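Local coordinates for NADP-dependent alcohol dehydrogenase (Entamoeba histolytica, PDB 2OUI), which catalyses the NADP-dependent interconversion of alcohols and their aldehydes or ketones as a zinc-containing, tetrameric medium-chain dehydrogenase, at residues D117-S121 / E122-V126; E92-S95 / Q96-Y99. The protein carries 1 engineered substitution. One frame throughout, in Å; residues are numbered along the deposited sequence.

Contact 1 (D117-S121 / E122-V126); sequences DGVFS and EVFHV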
ATOM      1  N   ASP A 117     -26.721   8.533 -22.053  1.00 24.21           N
ATOM      2  CA  ASP A 117     -26.469   9.504 -23.113  1.00 23.92           C
ATOM      3  C   ASP A 117     -25.263  10.367 -22.729  1.00 23.15           C
ATOM      4  O   ASP A 117     -25.168  10.880 -21.597  1.00 26.50           O
ATOM      5  CB  ASP A 117     -27.677  10.398 -23.329  1.00 22.24           C
ATOM      6  CG  ASP A 117     -28.831   9.698 -24.046  1.00 29.55           C
ATOM      7  OD1 ASP A 117     -28.603   8.772 -24.858  1.00 24.91           O
ATOM      8  OD2 ASP A 117     -29.987  10.100 -23.806  1.00 29.89           O
ATOM      9  N   GLY A 118     -24.342  10.515 -23.674  1.00 22.35           N
ATOM     10  CA  GLY A 118     -23.080  11.221 -23.429  1.00 21.58           C
ATOM     11  C   GLY A 118     -23.183  12.700 -23.754  1.00 22.39           C
ATOM     12  O   GLY A 118     -24.270  13.263 -23.710  1.00 21.80           O
ATOM     13  N   VAL A 119     -22.044  13.297 -24.070  1.00 21.85           N
ATOM     14  CA  VAL A 119     -21.871  14.741 -24.073  1.00 22.65           C
ATOM     15  C   VAL A 119     -22.045  15.384 -25.447  1.00 21.87           C
ATOM     16  O   VAL A 119     -21.998  16.625 -25.556  1.00 23.37           O
ATOM     17  CB  VAL A 119     -20.508  15.168 -23.419  1.00 23.52           C
ATOM     18  CG1 VAL A 119     -20.433  14.690 -21.960  1.00 16.00           C
ATOM     19  CG2 VAL A 119     -19.308  14.673 -24.222  1.00 24.77           C
ATOM     20  N   PHE A 120     -22.243  14.579 -26.500  1.00 20.17           N
ATOM     21  CA  PHE A 120     -22.393  15.139 -27.865  1.00 19.97           C
ATOM     22  C   PHE A 120     -23.828  15.592 -28.133  1.00 20.58           C
ATOM     23  O   PHE A 120     -24.459  15.154 -29.086  1.00 21.70           O
ATOM     24  CB  PHE A 120     -21.960  14.153 -28.963  1.00 19.61           C
ATOM     25  CG  PHE A 120     -20.472  13.821 -28.961  1.00 19.78           C
ATOM     26  CD1 PHE A 120     -19.557  14.603 -28.265  1.00 20.68           C
ATOM     27  CD2 PHE A 120     -19.999  12.751 -29.725  1.00 21.63           C
ATOM     28  CE1 PHE A 120     -18.191  14.307 -28.295  1.00 21.90           C
ATOM     29  CE2 PHE A 120     -18.643  12.443 -29.756  1.00 24.42           C
ATOM     30  CZ  PHE A 120     -17.732  13.219 -29.053  1.00 26.26           C
ATOM     31  N   SER A 121     -24.342  16.475 -27.287  1.00 22.69           N
ATOM     32  CA  SER A 121     -25.692  16.993 -27.505  1.00 20.58           C
ATOM     33  C   SER A 121     -25.765  18.409 -26.977  1.00 22.32           C
ATOM     34  O   SER A 121     -24.848  18.894 -26.306  1.00 20.65           O
ATOM     35  CB  SER A 121     -26.752  16.091 -26.836  1.00 21.45           C
ATOM     36  OG  SER A 121     -26.515  15.920 -25.439  1.00 21.82           O
ATOM     37  N   GLU A 122     -26.851  19.089 -27.305  1.00 19.98           N
ATOM     38  CA  GLU A 122     -27.003  20.486 -26.916  1.00 20.67           C
ATOM     39  C   GLU A 122     -27.023  20.721 -25.412  1.00 20.26           C
ATOM     40  O   GLU A 122     -26.627  21.804 -24.946  1.00 21.87           O
ATOM     41  CB  GLU A 122     -28.285  21.040 -27.535  1.00 21.06           C
ATOM     42  CG  GLU A 122     -28.287  21.008 -29.064  1.00 20.16           C
ATOM     43  CD  GLU A 122     -29.540  21.629 -29.608  1.00 30.89           C
ATOM     44  OE1 GLU A 122     -30.484  20.881 -29.936  1.00 25.27           O
ATOM     45  OE2 GLU A 122     -29.576  22.869 -29.662  1.00 26.36           O
ATOM     46  N   VAL A 123     -27.539  19.746 -24.663  1.00 19.79           N
ATOM     47  CA  VAL A 123     -27.547  19.766 -23.204  1.00 20.28           C
ATOM     48  C   VAL A 123     -27.326  18.321 -22.794  1.00 21.52           C
ATOM     49  O   VAL A 123     -27.849  17.412 -23.434  1.00 23.27           O
ATOM     50  CB  VAL A 123     -28.936  20.239 -22.646  1.00 22.21           C
ATOM     51  CG1 VAL A 123     -28.991  20.134 -21.121  1.00 21.42           C
ATOM     52  CG2 VAL A 123     -29.264  21.663 -23.078  1.00 22.68           C
ATOM     53  N   PHE A 124     -26.547  18.105 -21.744  1.00 19.60           N
ATOM     54  CA  PHE A 124     -26.439  16.765 -21.174  1.00 20.64           C
ATOM     55  C   PHE A 124     -26.579  16.792 -19.656  1.00 22.58           C
ATOM     56  O   PHE A 124     -26.594  17.870 -19.043  1.00 21.36           O
ATOM     57  CB  PHE A 124     -25.155  16.056 -21.634  1.00 22.65           C
ATOM     58  CG  PHE A 124     -23.897  16.801 -21.309  1.00 21.33           C
ATOM     59  CD1 PHE A 124     -23.283  16.652 -20.064  1.00 21.04           C
ATOM     60  CD2 PHE A 124     -23.314  17.647 -22.252  1.00 20.79           C
ATOM     61  CE1 PHE A 124     -22.109  17.348 -19.758  1.00 18.26           C
ATOM     62  CE2 PHE A 124     -22.142  18.340 -21.959  1.00 22.13           C
ATOM     63  CZ  PHE A 124     -21.536  18.182 -20.719  1.00 18.68           C
ATOM     64  N   HIS A 125     -26.685  15.600 -19.062  1.00 22.24           N
ATOM     65  CA  HIS A 125     -27.066  15.458 -17.685  1.00 20.56           C
ATOM     66  C   HIS A 125     -25.871  14.929 -16.890  1.00 22.28           C
ATOM     67  O   HIS A 125     -25.209  13.958 -17.301  1.00 23.67           O
ATOM     68  CB  HIS A 125     -28.248  14.493 -17.583  1.00 21.02           C
ATOM     69  CG  HIS A 125     -28.670  14.176 -16.176  1.00 20.02           C
ATOM     70  ND1 HIS A 125     -28.002  13.257 -15.387  1.00 22.58           N
ATOM     71  CD2 HIS A 125     -29.711  14.622 -15.438  1.00 20.25           C
ATOM     72  CE1 HIS A 125     -28.600  13.176 -14.211  1.00 22.38           C
ATOM     73  NE2 HIS A 125     -29.644  13.993 -14.218  1.00 23.29           N
ATOM     74  N   VAL A 126     -25.634  15.531 -15.728  1.00 21.11           N
ATOM     75  CA  VAL A 126     -24.588  15.069 -14.823  1.00 21.42           C
ATOM     76  C   VAL A 126     -25.205  14.676 -13.475  1.00 22.49           C
ATOM     77  O   VAL A 126     -25.852  15.503 -12.815  1.00 21.11           O
ATOM     78  CB  VAL A 126     -23.511  16.160 -14.586  1.00 19.53           C
ATOM     79  CG1 VAL A 126     -22.395  15.634 -13.653  1.00 23.00           C
ATOM     80  CG2 VAL A 126     -22.951  16.649 -15.915  1.00 20.32           C
TER
HETATM   81  O   HOH W   1     -26.856  12.893 -20.391  1.00 24.43           O

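Contact 2 (E92-S95 / Q96-Y99); sequences EEES and QRGY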
ATOM      1  N   GLU A  92     -22.524   4.378  -3.588  1.00 20.92           N
ATOM      2  CA  GLU A  92     -22.730   2.952  -3.923  1.00 22.53           C
ATOM      3  C   GLU A  92     -21.646   2.081  -3.299  1.00 21.25           C
ATOM      4  O   GLU A  92     -20.591   2.601  -2.900  1.00 21.47           O
ATOM      5  CB  GLU A  92     -22.794   2.737  -5.442  1.00 23.73           C
ATOM      6  CG  GLU A  92     -24.054   3.302  -6.127  1.00 26.26           C
ATOM      7  CD  GLU A  92     -25.380   2.690  -5.674  1.00 35.79           C
ATOM      8  OE1 GLU A  92     -25.433   1.515  -5.261  1.00 38.75           O
ATOM      9  OE2 GLU A  92     -26.396   3.406  -5.764  1.00 41.69           O
ATOM     10  N   GLU A  93     -21.906   0.775  -3.208  1.00 21.67           N
ATOM     11  CA  GLU A  93     -20.976  -0.160  -2.551  1.00 22.22           C
ATOM     12  C   GLU A  93     -19.545  -0.027  -3.060  1.00 21.95           C
ATOM     13  O   GLU A  93     -18.595   0.052  -2.280  1.00 22.73           O
ATOM     14  CB  GLU A  93     -21.403  -1.608  -2.782  1.00 23.62           C
ATOM     15  CG  GLU A  93     -20.242  -2.564  -2.445  1.00 27.54           C
ATOM     16  CD  GLU A  93     -20.508  -4.006  -2.814  1.00 37.49           C
ATOM     17  OE1 GLU A  93     -21.683  -4.420  -2.823  1.00 42.34           O
ATOM     18  OE2 GLU A  93     -19.532  -4.737  -3.075  1.00 36.51           O
ATOM     19  N   GLU A  94     -19.370  -0.063  -4.381  1.00 21.60           N
ATOM     20  CA  GLU A  94     -18.021   0.024  -4.961  1.00 22.37           C
ATOM     21  C   GLU A  94     -17.257   1.274  -4.559  1.00 23.37           C
ATOM     22  O   GLU A  94     -16.064   1.194  -4.321  1.00 21.92           O
ATOM     23  CB  GLU A  94     -18.062  -0.150  -6.479  1.00 21.56           C
ATOM     24  CG  GLU A  94     -18.687  -1.502  -6.895  1.00 26.14           C
ATOM     25  CD  GLU A  94     -20.217  -1.535  -6.942  1.00 31.40           C
ATOM     26  OE1 GLU A  94     -20.924  -0.527  -6.631  1.00 25.44           O
ATOM     27  OE2 GLU A  94     -20.738  -2.617  -7.303  1.00 27.47           O
ATOM     28  N   SER A  95     -17.928   2.433  -4.564  1.00 21.75           N
ATOM     29  CA  SER A  95     -17.320   3.677  -4.088  1.00 23.44           C
ATOM     30  C   SER A  95     -16.864   3.595  -2.625  1.00 22.46           C
ATOM     31  O   SER A  95     -15.763   4.056  -2.301  1.00 23.26           O
ATOM     32  CB  SER A  95     -18.293   4.848  -4.278  1.00 21.59           C
ATOM     33  OG  SER A  95     -18.881   4.785  -5.583  1.00 26.14           O
ATOM     34  N   GLN A  96     -17.695   3.006  -1.756  1.00 22.82           N
ATOM     35  CA  GLN A  96     -17.372   2.866  -0.347  1.00 21.05           C
ATOM     36  C   GLN A  96     -16.170   1.972  -0.106  1.00 25.30           C
ATOM     37  O   GLN A  96     -15.504   2.105   0.921  1.00 26.15           O
ATOM     38  CB  GLN A  96     -18.582   2.332   0.417  1.00 22.58           C
ATOM     39  CG  GLN A  96     -19.768   3.327   0.444  1.00 20.33           C
ATOM     40  CD  GLN A  96     -20.835   2.924   1.452  1.00 19.43           C
ATOM     41  OE1 GLN A  96     -20.536   2.339   2.489  1.00 20.59           O
ATOM     42  NE2 GLN A  96     -22.091   3.229   1.137  1.00 19.69           N
ATOM     43  N   ARG A  97     -15.911   1.050  -1.030  1.00 24.17           N
ATOM     44  CA  ARG A  97     -14.736   0.170  -0.906  1.00 25.77           C
ATOM     45  C   ARG A  97     -13.551   0.537  -1.822  1.00 25.88           C
ATOM     46  O   ARG A  97     -12.632  -0.270  -2.075  1.00 24.89           O
ATOM     47  CB  ARG A  97     -15.166  -1.288  -1.001  1.00 23.77           C
ATOM     48  CG  ARG A  97     -15.759  -1.696  -2.335  1.00 24.10           C
ATOM     49  CD  ARG A  97     -16.245  -3.160  -2.253  1.00 31.56           C
ATOM     50  NE  ARG A  97     -16.809  -3.646  -3.519  1.00 28.85           N
ATOM     51  CZ  ARG A  97     -16.080  -3.924  -4.597  1.00 28.66           C
ATOM     52  NH1 ARG A  97     -14.767  -3.758  -4.570  1.00 28.22           N
ATOM     53  NH2 ARG A  97     -16.668  -4.353  -5.701  1.00 24.49           N
ATOM     54  N   GLY A  98     -13.551   1.792  -2.252  1.00 23.54           N
ATOM     55  CA  GLY A  98     -12.444   2.422  -2.963  1.00 23.94           C
ATOM     56  C   GLY A  98     -12.353   2.335  -4.470  1.00 22.83           C
ATOM     57  O   GLY A  98     -11.289   2.651  -5.029  1.00 25.05           O
ATOM     58  N   TYR A  99     -13.451   1.934  -5.123  1.00 23.28           N
ATOM     59  CA  TYR A  99     -13.535   1.787  -6.579  1.00 21.05           C
ATOM     60  C   TYR A  99     -14.784   2.494  -7.131  1.00 22.60           C
ATOM     61  O   TYR A  99     -15.691   1.853  -7.663  1.00 21.99           O
ATOM     62  CB  TYR A  99     -13.590   0.294  -6.938  1.00 22.93           C
ATOM     63  CG  TYR A  99     -12.248  -0.401  -6.746  1.00 24.37           C
ATOM     64  CD1 TYR A  99     -11.998  -1.184  -5.620  1.00 27.47           C
ATOM     65  CD2 TYR A  99     -11.222  -0.259  -7.701  1.00 25.39           C
ATOM     66  CE1 TYR A  99     -10.750  -1.818  -5.449  1.00 26.68           C
ATOM     67  CE2 TYR A  99      -9.975  -0.890  -7.538  1.00 25.11           C
ATOM     68  CZ  TYR A  99      -9.754  -1.661  -6.419  1.00 25.86           C
ATOM     69  OH  TYR A  99      -8.542  -2.299  -6.266  1.00 27.29           O
TER
HETATM   70  O   HOH W   2     -19.493  -4.873  -6.636  1.00 27.27           O

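Contact 1 (D117-S121 / E122-V126)
One face of the Phe124 ring is closed by Val119, whose CG1 stands 3.7 Å from the ring centroid and 7° off the ring normal, a CH-pi contact over the middle of the ring. On the same side, displaced beyond CD2, Val119 O lies 3.7 Å from Phe124 CD2, and Gly118 O approaches obliquely near Phe124 CB. A branched valine and a flat phenylalanine suit this buried apolar spot, where a methyl can lie on a ring face; Leu34 touches Val119, Val29 touches Phe124, and Ala61 touches both. A chi1 of 57° folds the ring over the main chain of Phe124 itself, bringing it to Val119. Here the chain turns into strand 124-126, which runs antiparallel to strand 27-34 in the GroES-like domain, and Phe120 is the centre of an inverse gamma turn. A small hydroxyl suits Ser121 in this buried bend: OG donates to Val123 O at 2.8 Å from 55° out of the carbonyl plane, tying the bend to the residue just before the strand. One water spans the two arms, donating a hydrogen bond to Asp117 O and accepting one from His125 N (3.0 Å from the water oxygen). Glu122 turns the other way, its OE1 bonded to Lys2 N.

Contact 2 (E92-S95 / Q96-Y99)
Glu93 and Arg97, one helical turn apart, form a salt bridge: Arg97 NE donates to Glu93 OE2 at 3.0 Å. The carboxylate uses the lone pair turned away from its other oxygen, and its plane stands 57° from that of the guanidinium. Arg97 starts with CG flanked by both its N and its C (chi1 64°), and from there the chain runs extended to NE, carrying the guanidinium back alongside the helix to meet the acid. Opposite charges four residues apart on long, flexible chains can meet along a surface helix and still reach another subunit. A third subunit engages both groups: its Lys257 pairs with the same Glu93 oxygen, while its Pro258 O and Gly259 O accept from NH2 and NH1 of Arg97. Glu94 reaches the arginine through a water that donates to Glu94 OE2 and accepts from Arg97 NH2 at 3.0 Å; its OE1 is bonded to Gly104 N. Glu94 CG lies 3.7 Å from Arg97 NH2, and the bend beyond it turns the carboxylate to that water; Glu94 CA lies over one guanidinium face, away from its centre.

Two i+4 to i backbone bonds hold the helical turn: Gln96 N to Glu92 O and Arg97 N to Glu93 O, both 3.1 Å. Gln96 CG lies 3.5 Å from Glu92 O, against the carbonyl that its own N-H binds, while its amide bonds to Ala131 O and Val300 N of a second subunit. Tyr99 CB rests 3.7 Å from Glu94 O, and its OH bonds to His289 of the third subunit. Glycine suits position 98, where phi is positive (89°). With Tyr99 N bonded to Glu94 O at 2.8 Å and Gly98 N to Ser95 O at 3.2 Å, helix 93-96 ends in a Schellman motif, Gly98 being its C-prime residue.

Overall arrangement
Contacts 1 and 2 both belong to the GroES-like part of the chain and are local, but their centres lie about 25 Å apart and their nearest atoms about 13 Å apart. Residues 92-99 come first, at the surface, ending a short helix where two other subunits meet it; residues 117-126 follow, buried where a loop enters strand 124-126, with no other chain touching them. Their chemistry differs accordingly. Contact 2 is built on charged groups and backbone amides, several with partners across subunit boundaries, whereas contact 1 relies on apolar packing, one hydroxyl and a bridging water, joining its loop to strands within the same subunit.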